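Local coordinates for protein xylulokinase (Brucella ovis, PDB 5VM1) that probably phosphorylates D-xylulose to D-xylulose 5-phosphate at the expense of ATP, as a member of the FGGY family of carbohydrate kinases, at residues T253-P256 / G257-F260; A271-G274 / A275-K279; A245-A248 / C249-T253; D119-P122 / A123-A126. All coordinates share one frame; numbering follows the deposited sequence.

In the fold
In chain order the contacts run 4, 3, 1, 2. Contacts 3 and 1 share T253 and trace the path from helix 243-251 through a loop into strand 259-263, their centres about 9 Å apart. Contact 2, centred about 10 Å from contact 1, ends the next strand, 267-273, which pairs antiparallel with 259-263 in a mixed seven-stranded sheet; backbone contacts between H258 and A272 join the two. Contacts 3 and 1 thus follow the chain from the N-terminal toward the C-terminal FGGY domain, consistent with the two halves of an actin-like ATPase fold, and contact 2 belongs to the latter. Contact 4, on helices 112-120 and 122-128 of the N-terminal domain, is centred about 19 Å from contact 2, yet A126 touches Y276 there.

Contact 1 (T253-P256 / G257-F260); sequences TVKP and GHAF
A type II beta turn from K255 to H258 leads the chain out of the loop after helix 243-251 and into strand 259-263. Its closing bond runs from H258 N to K255 O at 3.1 Å, with an N-H...O angle of 158° and the donor tilted out of the carbonyl plane. P256 and G257 fill the two central corners; the positive phi of G257 (85°) is the conformation expected at the third position of such a turn. The K255 and H258 side chains leave the turn side by side, pointing the same way: K255 CB lies 3.9 Å from H258 CD2, and K255 CE lies 4.0 Å from H258 NE2. The imidazole also has P256 O at its edge, near the ring plane, 3.8 Å from H258 CD2. Farther along, T253 CG2 approaches H258 O, while T253 OG1 sits at the edge of the F260 ring, 3.8 Å from F260 CD2. With F260 CG set between its own backbone N and carbonyl carbon (chi1 75°), the ring swings to the T253 side, where it also packs on A248 of helix 243-251 and lies nearly parallel to the ring of F270. K255 NZ stands 4.8 Å from H258 NE2 without touching it, a proximity that would probably favour the neutral imidazole.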
loop_
_atom_site.group_PDB
_atom_site.type_symbol
_atom_site.label_atom_id
_atom_site.label_comp_id
_atom_site.label_asym_id
_atom_site.label_seq_id
_atom_site.Cartn_x
_atom_site.Cartn_y
_atom_site.Cartn_z
ATOM N N THR A 253 9.080 1.104 -9.633
ATOM C CA THR A 253 9.857 1.259 -8.409
ATOM C C THR A 253 10.278 -0.117 -7.881
ATOM O O THR A 253 9.715 -0.660 -6.937
ATOM C CB THR A 253 9.051 2.028 -7.379
ATOM O OG1 THR A 253 8.453 3.151 -8.016
ATOM C CG2 THR A 253 9.957 2.503 -6.285
ATOM N N VAL A 254 11.280 -0.695 -8.540
ATOM C CA VAL A 254 11.734 -2.038 -8.200
ATOM C C VAL A 254 13.255 -2.108 -8.026
ATOM O O VAL A 254 13.778 -3.091 -7.489
ATOM C CB VAL A 254 11.247 -3.041 -9.258
ATOM C CG1 VAL A 254 9.747 -3.072 -9.296
ATOM C CG2 VAL A 254 11.777 -2.656 -10.610
ATOM N N LYS A 255 14.020 -1.022 -8.495
ATOM C CA LYS A 255 15.474 -1.103 -8.286
ATOM C C LYS A 255 15.885 -0.392 -7.005
ATOM O O LYS A 255 15.202 0.537 -6.564
ATOM C CB LYS A 255 16.237 -0.477 -9.454
ATOM C CG LYS A 255 16.185 -1.272 -10.759
ATOM C CD LYS A 255 17.236 -0.803 -11.757
ATOM C CE LYS A 255 16.887 0.523 -12.424
ATOM N NZ LYS A 255 17.780 0.750 -13.629
ATOM N N PRO A 256 16.975 -0.832 -6.375
ATOM C CA PRO A 256 17.385 -0.228 -5.099
ATOM C C PRO A 256 17.587 1.278 -5.183
ATOM O O PRO A 256 18.240 1.800 -6.097
ATOM C CB PRO A 256 18.687 -0.959 -4.760
ATOM C CG PRO A 256 18.574 -2.260 -5.429
ATOM C CD PRO A 256 17.631 -2.127 -6.597
ATOM N N GLY A 257 17.045 1.967 -4.182
ATOM C CA GLY A 257 17.129 3.404 -4.089
ATOM C C GLY A 257 16.069 4.155 -4.851
ATOM O O GLY A 257 16.001 5.390 -4.728
ATOM N N HIS A 258 15.275 3.459 -5.665
ATOM C CA HIS A 258 14.138 4.057 -6.343
ATOM C C HIS A 258 12.946 4.118 -5.408
ATOM O O HIS A 258 12.641 3.150 -4.705
ATOM C CB HIS A 258 13.793 3.266 -7.597
ATOM C CG HIS A 258 14.742 3.510 -8.726
ATOM N ND1 HIS A 258 14.335 4.020 -9.941
ATOM C CD2 HIS A 258 16.081 3.331 -8.818
ATOM C CE1 HIS A 258 15.384 4.142 -10.735
ATOM N NE2 HIS A 258 16.454 3.729 -10.078
ATOM N N ALA A 259 12.267 5.265 -5.399
ATOM C CA ALA A 259 11.212 5.490 -4.427
ATOM C C ALA A 259 10.049 6.265 -5.032
ATOM O O ALA A 259 10.209 7.057 -5.963
ATOM C CB ALA A 259 11.752 6.218 -3.186
ATOM N N PHE A 260 8.860 6.009 -4.499
ATOM C CA PHE A 260 7.723 6.855 -4.783
ATOM C C PHE A 260 7.105 7.330 -3.478
ATOM O O PHE A 260 7.103 6.620 -2.469
ATOM C CB PHE A 260 6.671 6.156 -5.666
ATOM C CG PHE A 260 5.826 5.113 -4.956
ATOM C CD1 PHE A 260 4.838 5.475 -4.048
ATOM C CD2 PHE A 260 5.937 3.767 -5.297
ATOM C CE1 PHE A 260 4.048 4.510 -3.425
ATOM C CE2 PHE A 260 5.140 2.797 -4.695
ATOM C CZ PHE A 260 4.189 3.165 -3.760
#

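Contact 2 (A271-G274 / A275-K279); sequences AANG and AYQPK
Water 1 is gripped by three groups of this turn, N273, A275 and Q277. It donates to N273 OD1 at 2.9 Å, accepts from Q277 N at 2.9 Å, and donates weakly to A275 O. Water 2 makes a second bridge, accepting from G274 N at 2.8 Å and donating to Q277 OE1 at 2.7 Å. Between the two waters the side-chain amides of N273 and Q277 stack, their planes 21° apart, with Q277 CD 3.7 Å from N273 CG. The overlap extends to the aliphatic part of the asparagine, where Q277 OE1 lies 3.3 Å from N273 CB. Q277 can reach back this far because its chain runs straight beyond CG (chi2 179°). The amide nitrogens are held by other parts of the chain: Q277 NE2 donates to A392 O, with a weaker bond to T394 OG1, and N273 ND2 is bonded to Q297 OE1. Each amide is therefore fixed in rotation by a partner at both its oxygen and its nitrogen. Residues 271-273 end strand 267-273, which lies between strands 259-263 and 295-301 in the sheet, and 275-279 continue as loop toward strand 285-288: A272 pairs with G257 and H258 on one flank, N273 with W295 on the other.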
loop_
_atom_site.group_PDB
_atom_site.type_symbol
_atom_site.label_atom_id
_atom_site.label_comp_id
_atom_site.label_asym_id
_atom_site.label_seq_id
_atom_site.Cartn_x
_atom_site.Cartn_y
_atom_site.Cartn_z
ATOM N N ALA A 271 10.176 2.570 -0.923
ATOM C CA ALA A 271 11.517 2.433 -1.451
ATOM C C ALA A 271 11.804 0.963 -1.721
ATOM O O ALA A 271 11.620 0.117 -0.835
ATOM C CB ALA A 271 12.533 3.011 -0.457
ATOM N N ALA A 272 12.273 0.664 -2.930
ATOM C CA ALA A 272 12.686 -0.692 -3.253
ATOM C C ALA A 272 14.100 -0.952 -2.739
ATOM O O ALA A 272 14.957 -0.061 -2.786
ATOM C CB ALA A 272 12.603 -0.918 -4.756
ATOM N N ASN A 273 14.333 -2.180 -2.227
ATOM C CA ASN A 273 15.609 -2.597 -1.636
ATOM C C ASN A 273 16.212 -3.840 -2.300
ATOM O O ASN A 273 15.498 -4.787 -2.657
ATOM C CB ASN A 273 15.497 -2.921 -0.134
ATOM C CG ASN A 273 14.940 -1.780 0.703
ATOM O OD1 ASN A 273 14.293 -2.019 1.717
ATOM N ND2 ASN A 273 15.190 -0.545 0.286
ATOM N N GLY A 274 17.543 -3.873 -2.377
ATOM C CA GLY A 274 18.280 -5.042 -2.826
ATOM C C GLY A 274 18.486 -6.117 -1.777
ATOM O O GLY A 274 18.967 -7.210 -2.101
ATOM N N ALA A 275 18.134 -5.822 -0.525
ATOM C CA ALA A 275 18.204 -6.779 0.566
ATOM C C ALA A 275 17.085 -6.492 1.560
ATOM O O ALA A 275 16.337 -5.518 1.428
ATOM C CB ALA A 275 19.567 -6.729 1.266
ATOM N N TYR A 276 16.939 -7.400 2.526
ATOM C CA TYR A 276 16.001 -7.217 3.625
ATOM C C TYR A 276 16.609 -6.259 4.641
ATOM O O TYR A 276 17.645 -6.556 5.246
ATOM C CB TYR A 276 15.660 -8.565 4.242
ATOM C CG TYR A 276 14.957 -8.510 5.578
ATOM C CD1 TYR A 276 13.683 -7.950 5.722
ATOM C CD2 TYR A 276 15.570 -9.053 6.699
ATOM C CE1 TYR A 276 13.052 -7.947 6.969
ATOM C CE2 TYR A 276 14.976 -9.040 7.908
ATOM C CZ TYR A 276 13.731 -8.499 8.055
ATOM O OH TYR A 276 13.214 -8.535 9.321
ATOM N N GLN A 277 15.961 -5.116 4.840
ATOM C CA GLN A 277 16.529 -3.998 5.592
ATOM C C GLN A 277 15.520 -3.499 6.624
ATOM O O GLN A 277 14.968 -2.400 6.501
ATOM C CB GLN A 277 16.938 -2.891 4.623
ATOM C CG GLN A 277 17.771 -3.402 3.486
ATOM C CD GLN A 277 18.148 -2.328 2.509
ATOM O OE1 GLN A 277 18.400 -2.601 1.334
ATOM N NE2 GLN A 277 18.197 -1.095 2.984
ATOM N N PRO A 278 15.296 -4.262 7.685
ATOM C CA PRO A 278 14.295 -3.857 8.666
ATOM C C PRO A 278 14.776 -2.726 9.561
ATOM O O PRO A 278 15.965 -2.562 9.840
ATOM C CB PRO A 278 14.082 -5.134 9.483
ATOM C CG PRO A 278 15.417 -5.804 9.441
ATOM C CD PRO A 278 15.931 -5.543 8.045
ATOM N N LYS A 279 13.817 -1.979 10.056
ATOM C CA LYS A 279 14.098 -0.958 11.043
ATOM C C LYS A 279 12.820 -0.707 11.830
ATOM O O LYS A 279 12.302 0.413 11.829
ATOM C CB LYS A 279 14.586 0.331 10.375
ATOM C CG LYS A 279 15.421 1.250 11.276
ATOM C CD LYS A 279 16.655 0.538 11.707
ATOM C CE LYS A 279 17.798 1.465 12.025
ATOM N NZ LYS A 279 19.056 0.650 12.014
HETATM O O HOH W 1 13.608 -4.467 3.195
HETATM O O HOH W 2 18.631 -1.640 -1.188
#

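Contact 3 (A245-A248 / C249-T253); sequences AASA and CGMGT
C249 gives its backbone N-H to A245 O at 3.0 Å, a regular i to i+4 helical bond, and its CB rests 3.4 Å from A246 O. The carbonyl of C249 accepts from R439 of helix 433-446, on which the cysteine side chain also packs through L440. G250 continues the ladder with its N 3.0 Å from A246 O, the donor lying in the carbonyl plane. At M251 the pattern begins to split: its N bonds to S247 O at 2.9 Å, bent to 131°, and weakly to A248 O. The methionine chain folds at chi2 and chi3, which carries CE back toward the same turn, 4.1 Å from S247 O. This is the end of helix 243-251, which starts at D243, the predicted proton acceptor, and follows strand 236-242 in the actin-like fold. G252 leaves the helical conformation with a positive phi of 82°. T253 N then reaches back to A248 O at 2.8 Å, the 6→1 bond that accompanies a left-handed C' residue in a Schellman motif. T253 CB settles 4.0 Å from A248 CB, and the alanine methyl also meets F270 and H289 from beyond the helix.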
loop_
_atom_site.group_PDB
_atom_site.type_symbol
_atom_site.label_atom_id
_atom_site.label_comp_id
_atom_site.label_asym_id
_atom_site.label_seq_id
_atom_site.Cartn_x
_atom_site.Cartn_y
_atom_site.Cartn_z
ATOM N N ALA A 245 3.190 -3.144 -3.193
ATOM C CA ALA A 245 4.175 -3.744 -4.081
ATOM C C ALA A 245 3.638 -3.840 -5.511
ATOM O O ALA A 245 4.400 -3.723 -6.477
ATOM C CB ALA A 245 4.574 -5.117 -3.543
ATOM N N ALA A 246 2.331 -4.080 -5.670
ATOM C CA ALA A 246 1.750 -4.071 -7.011
ATOM C C ALA A 246 1.862 -2.697 -7.640
ATOM O O ALA A 246 2.297 -2.551 -8.787
ATOM C CB ALA A 246 0.277 -4.466 -6.949
ATOM N N SER A 247 1.495 -1.674 -6.874
ATOM C CA SER A 247 1.569 -0.294 -7.335
ATOM C C SER A 247 2.984 0.059 -7.760
ATOM O O SER A 247 3.194 0.657 -8.822
ATOM C CB SER A 247 1.092 0.610 -6.201
ATOM O OG SER A 247 0.585 1.812 -6.682
ATOM N N ALA A 248 3.973 -0.362 -6.959
ATOM C CA ALA A 248 5.378 -0.101 -7.262
ATOM C C ALA A 248 5.828 -0.789 -8.551
ATOM O O ALA A 248 6.607 -0.213 -9.320
ATOM C CB ALA A 248 6.256 -0.549 -6.094
ATOM N N CYS A 249 5.336 -2.011 -8.815
ATOM C CA CYS A 249 5.599 -2.654 -10.103
ATOM C C CYS A 249 4.976 -1.878 -11.246
ATOM O O CYS A 249 5.561 -1.779 -12.322
ATOM C CB CYS A 249 5.068 -4.085 -10.129
ATOM S SG CYS A 249 5.990 -5.277 -9.162
ATOM N N GLY A 250 3.791 -1.306 -11.030
ATOM C CA GLY A 250 3.203 -0.462 -12.057
ATOM C C GLY A 250 4.001 0.804 -12.299
ATOM O O GLY A 250 4.023 1.324 -13.414
ATOM N N MET A 251 4.671 1.307 -11.268
ATOM C CA MET A 251 5.402 2.558 -11.346
ATOM C C MET A 251 6.858 2.398 -11.754
ATOM O O MET A 251 7.513 3.408 -12.026
ATOM C CB MET A 251 5.387 3.252 -9.991
ATOM C CG MET A 251 5.589 4.735 -10.112
ATOM S SD MET A 251 3.953 5.419 -10.167
ATOM C CE MET A 251 3.430 4.738 -8.560
ATOM N N GLY A 252 7.379 1.172 -11.818
ATOM C CA GLY A 252 8.794 0.967 -12.058
ATOM C C GLY A 252 9.665 1.102 -10.828
ATOM O O GLY A 252 10.893 1.201 -10.962
ATOM N N THR A 253 9.080 1.104 -9.633
ATOM C CA THR A 253 9.857 1.259 -8.409
ATOM C C THR A 253 10.278 -0.117 -7.881
ATOM O O THR A 253 9.715 -0.660 -6.937
ATOM C CB THR A 253 9.051 2.028 -7.379
ATOM O OG1 THR A 253 8.453 3.151 -8.016
ATOM C CG2 THR A 253 9.957 2.503 -6.285
#

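Contact 4 (D119-P122 / A123-A126); sequences DADP and AFRA
D121 is the N-cap of helix 122-128: its OD1 accepts from A123 N at 3.2 Å with an angle of 167°. The donor nitrogen stands above the carboxylate plane, 37° out of it. The carboxylate is brought to this point by its chi1 of -172°, which sets CG trans to the backbone N and beside the carbonyl carbon. D121 serves the first turn a second time through its main chain, since D121 O accepts from F124 N at 3.1 Å. The same oxygen lies at the edge of the F124 ring, near its plane and 3.9 Å from F124 CD2. A weaker bond from A126 N to P122 O, 3.3 Å long, opens the regular helical ladder. Over one face of the R125 guanidinium stands D119 O, 3.8 Å from R125 NE; the salt bridge modelled between D119 and R125 has its charged atoms too close to be trusted in detail. With the same caution, D119 OD1 appears to accept from V132 N. In the next shell, helix 195-200 packs on A123 and F124, and its K200 forms a salt bridge with D121 OD2. With that cation on one oxygen and a helix N-terminus on the other, D121 is probably stabilised as a carboxylate.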
loop_
_atom_site.group_PDB
_atom_site.type_symbol
_atom_site.label_atom_id
_atom_site.label_comp_id
_atom_site.label_asym_id
_atom_site.label_seq_id
_atom_site.Cartn_x
_atom_site.Cartn_y
_atom_site.Cartn_z
ATOM N N ASP A 119 3.246 -7.797 19.532
ATOM C CA ASP A 119 4.354 -6.872 19.295
ATOM C C ASP A 119 5.376 -6.914 20.424
ATOM O O ASP A 119 6.567 -6.679 20.182
ATOM C CB ASP A 119 3.840 -5.435 19.100
ATOM C CG ASP A 119 4.890 -4.518 18.487
ATOM O OD1 ASP A 119 5.228 -4.694 17.300
ATOM O OD2 ASP A 119 5.416 -3.640 19.200
ATOM N N ALA A 120 4.934 -7.206 21.655
ATOM C CA ALA A 120 5.830 -7.231 22.809
ATOM C C ALA A 120 6.675 -8.499 22.878
ATOM O O ALA A 120 7.658 -8.539 23.621
ATOM C CB ALA A 120 5.026 -7.058 24.091
ATOM N N ASP A 121 6.335 -9.502 22.108
ATOM C CA ASP A 121 7.092 -10.722 21.968
ATOM C C ASP A 121 8.211 -10.430 20.984
ATOM O O ASP A 121 7.950 -10.226 19.785
ATOM C CB ASP A 121 6.160 -11.830 21.484
ATOM C CG ASP A 121 6.804 -13.199 21.475
ATOM O OD1 ASP A 121 8.051 -13.293 21.379
ATOM O OD2 ASP A 121 6.032 -14.185 21.541
ATOM N N PRO A 122 9.463 -10.381 21.457
ATOM C CA PRO A 122 10.575 -9.985 20.579
ATOM C C PRO A 122 10.760 -10.871 19.343
ATOM O O PRO A 122 11.510 -10.482 18.432
ATOM C CB PRO A 122 11.798 -10.047 21.516
ATOM C CG PRO A 122 11.388 -10.890 22.627
ATOM C CD PRO A 122 9.931 -10.643 22.825
ATOM N N ALA A 123 10.104 -12.035 19.273
ATOM C CA ALA A 123 10.247 -12.882 18.095
ATOM C C ALA A 123 9.647 -12.216 16.853
ATOM O O ALA A 123 10.172 -12.367 15.741
ATOM C CB ALA A 123 9.593 -14.240 18.355
ATOM N N PHE A 124 8.582 -11.438 17.029
ATOM C CA PHE A 124 7.870 -10.912 15.877
ATOM C C PHE A 124 8.664 -9.836 15.137
ATOM O O PHE A 124 8.662 -9.817 13.898
ATOM C CB PHE A 124 6.504 -10.411 16.307
ATOM C CG PHE A 124 5.490 -11.492 16.428
ATOM C CD1 PHE A 124 4.795 -11.934 15.310
ATOM C CD2 PHE A 124 5.236 -12.086 17.660
ATOM C CE1 PHE A 124 3.834 -12.929 15.420
ATOM C CE2 PHE A 124 4.295 -13.088 17.785
ATOM C CZ PHE A 124 3.582 -13.509 16.656
ATOM N N ARG A 125 9.317 -8.899 15.837
ATOM C CA ARG A 125 10.116 -7.978 15.024
ATOM C C ARG A 125 11.380 -8.625 14.504
ATOM O O ARG A 125 11.873 -8.231 13.440
ATOM C CB ARG A 125 10.490 -6.693 15.737
ATOM C CG ARG A 125 11.341 -6.835 16.934
ATOM C CD ARG A 125 10.547 -6.204 18.016
ATOM N NE ARG A 125 9.214 -5.939 17.487
ATOM C CZ ARG A 125 8.742 -4.733 17.278
ATOM N NH1 ARG A 125 9.497 -3.693 17.569
ATOM N NH2 ARG A 125 7.529 -4.594 16.785
ATOM N N ALA A 126 11.938 -9.581 15.252
ATOM C CA ALA A 126 13.139 -10.255 14.790
ATOM C C ALA A 126 12.853 -11.074 13.535
ATOM O O ALA A 126 13.633 -11.046 12.577
ATOM C CB ALA A 126 13.699 -11.113 15.909
#